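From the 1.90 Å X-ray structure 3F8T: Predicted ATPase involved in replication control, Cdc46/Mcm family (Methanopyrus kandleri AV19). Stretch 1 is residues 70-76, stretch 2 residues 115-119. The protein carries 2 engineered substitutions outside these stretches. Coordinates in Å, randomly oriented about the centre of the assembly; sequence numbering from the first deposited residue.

Stretch 1, residues 70-76: IATHARL
Stretch 2, residues 115-119: DGALI

What holds the two stretches together? Two backbone hydrogen bonds do, at a break between helices. Residues 70-72 end one helix, His-73 leaves helical geometry at phi/psi -109/32 and sits at the N-cap of the next, and Ala-74 to Leu-76 begin that helix. Ala-71 O accepts from Leu-118 N at 2.8 Å, with an N-H...O angle of 159°, and also takes a weak bond from Ala-74 N at 3.4 Å. At the start of the second helix, Arg-75 N donates to Gly-116 O at 3.0 Å and 143°. Ala-74 N lies 3.4 Å from Gly-116 O, but at a poor angle.

How does stretch 2 run past the break? Its register is antiparallel in sequence: the CA atoms of Ala-71 and Leu-118 are 4.8 Å apart, those of Thr-72 and Ala-117 4.4 Å, and those of Arg-75 and Gly-116 5.1 Å. Asp-115 (-54/137) leads into Gly-116 (87/-12), then Ala-117 (-96/150) extends the chain toward the strand that begins with Leu-118 (-79/126) and Ile-119 (-145/168) and continues beyond the stretch. Ala-117 CA comes within 3.2 Å of Ala-71 O and 3.5 Å of Thr-72 O, both CA-H...O contacts. Water 1 donates to Thr-72 O at 2.8 Å and, weakly, to Asp-115 O at 3.4 Å.

Why is position 116 a glycine? Its positive phi would jam a CB against the carbonyl oxygen of Asp-115, which by itself calls for glycine. An ideal CB on Gly-116 would also lie a tight 3.4 Å from Arg-75 CG.

Which side chains meet, and how are they set? Leu-118 points toward stretch 1; its CB packs 3.5 Å from Ala-74 CB and 4.4 Å from Ala-71 CB. Neither alanine reaches past its CB, so the apolar contact is made at CB level, with Ala-74 pointing toward stretch 2 and Ala-71 sideways. With chi1 t (172°) and chi2 p (73°), Leu-118 keeps CD1 and CD2 more than 4.5 Å from Ala-71 CB and Ala-74 CB. Arg-75 touches with its near end, CB lying 3.4 Å from Gly-116 O, before chi1 p (66°), chi2 off-well at 104°, and chi3 and chi4 near 177° lead the guanidinium away.

Where do the remaining side chains go? Thr-72 and His-73 (both chi1 m) point away, and Thr-72 OG1 and His-73 ND1 hydrogen-bond to residues adjoining the stretches. Ile-70 (m, t) and Ile-119 (p, t) begin sideways and end away, and the CA-to-CB bond of Leu-76 (m, t) points sideways. Asp-115 (chi1 t) points away, its OD1 hydrogen-bonded elsewhere in the structure.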

# COMPACT_ATOMS: atom_id res chain seq x y z
N ILE A 70 18.94 10.71 26.24
CA ILE A 70 18.53 11.89 25.49
C ILE A 70 17.18 11.65 24.81
O ILE A 70 16.29 12.50 24.89
CB ILE A 70 19.62 12.33 24.48
CG1 ILE A 70 20.83 12.91 25.23
CG2 ILE A 70 19.06 13.38 23.51
CD1 ILE A 70 22.05 13.19 24.35
N ALA A 71 17.03 10.49 24.17
CA ALA A 71 15.77 10.14 23.51
C ALA A 71 14.64 10.10 24.54
O ALA A 71 13.58 10.67 24.32
CB ALA A 71 15.88 8.80 22.77
N THR A 72 14.89 9.45 25.68
CA THR A 72 13.89 9.39 26.74
C THR A 72 13.48 10.78 27.25
O THR A 72 12.29 11.02 27.49
CB THR A 72 14.35 8.46 27.90
OG1 THR A 72 14.46 7.14 27.36
CG2 THR A 72 13.32 8.44 29.06
N HIS A 73 14.44 11.70 27.34
CA HIS A 73 14.21 13.04 27.88
C HIS A 73 14.26 14.15 26.83
O HIS A 73 14.62 15.29 27.14
CB HIS A 73 15.24 13.34 28.99
CG HIS A 73 15.25 12.33 30.09
ND1 HIS A 73 15.84 11.09 29.95
CD2 HIS A 73 14.71 12.36 31.33
CE1 HIS A 73 15.68 10.41 31.08
NE2 HIS A 73 15.00 11.16 31.93
N ALA A 74 13.85 13.85 25.61
CA ALA A 74 13.96 14.82 24.52
C ALA A 74 13.18 16.12 24.75
O ALA A 74 13.57 17.19 24.26
CB ALA A 74 13.56 14.17 23.17
N ARG A 75 12.10 16.03 25.52
CA ARG A 75 11.27 17.21 25.80
C ARG A 75 12.08 18.28 26.56
O ARG A 75 11.80 19.48 26.45
CB ARG A 75 9.97 16.81 26.53
CG ARG A 75 10.16 16.24 27.95
CD ARG A 75 9.78 17.30 28.97
NE ARG A 75 9.84 16.85 30.37
CZ ARG A 75 9.61 17.66 31.40
NH1 ARG A 75 9.29 18.93 31.18
NH2 ARG A 75 9.69 17.20 32.65
N LEU A 76 13.09 17.83 27.30
CA LEU A 76 14.04 18.71 28.01
C LEU A 76 15.20 19.18 27.14
O LEU A 76 15.61 20.34 27.21
CB LEU A 76 14.64 18.00 29.23
CG LEU A 76 13.71 17.51 30.33
CD1 LEU A 76 14.53 16.84 31.42
CD2 LEU A 76 12.90 18.68 30.89
N ASP A 115 5.60 9.26 26.72
CA ASP A 115 5.43 10.71 26.86
C ASP A 115 6.77 11.37 27.16
O ASP A 115 7.55 10.85 27.96
CB ASP A 115 4.43 11.08 27.95
CG ASP A 115 3.92 12.51 27.79
OD1 ASP A 115 3.75 12.96 26.64
OD2 ASP A 115 3.69 13.19 28.79
N GLY A 116 7.04 12.49 26.50
CA GLY A 116 8.28 13.24 26.70
C GLY A 116 9.46 12.81 25.84
O GLY A 116 10.45 13.53 25.76
N ALA A 117 9.33 11.65 25.19
CA ALA A 117 10.43 11.00 24.47
C ALA A 117 10.46 11.30 22.96
O ALA A 117 9.41 11.53 22.33
CB ALA A 117 10.36 9.49 24.68
N LEU A 118 11.67 11.27 22.41
CA LEU A 118 11.89 11.28 20.97
C LEU A 118 11.65 9.88 20.45
O LEU A 118 12.25 8.91 20.94
CB LEU A 118 13.33 11.71 20.65
CG LEU A 118 13.76 11.58 19.18
CD1 LEU A 118 13.10 12.67 18.34
CD2 LEU A 118 15.27 11.67 19.12
N ILE A 119 10.78 9.77 19.45
CA ILE A 119 10.43 8.48 18.87
C ILE A 119 10.19 8.63 17.37
O ILE A 119 10.06 9.76 16.87
CB ILE A 119 9.14 7.87 19.53
CG1 ILE A 119 7.87 8.61 19.09
CG2 ILE A 119 9.27 7.85 21.08
CD1 ILE A 119 6.59 7.84 19.25
O HOH W 1 10.44 11.98 29.34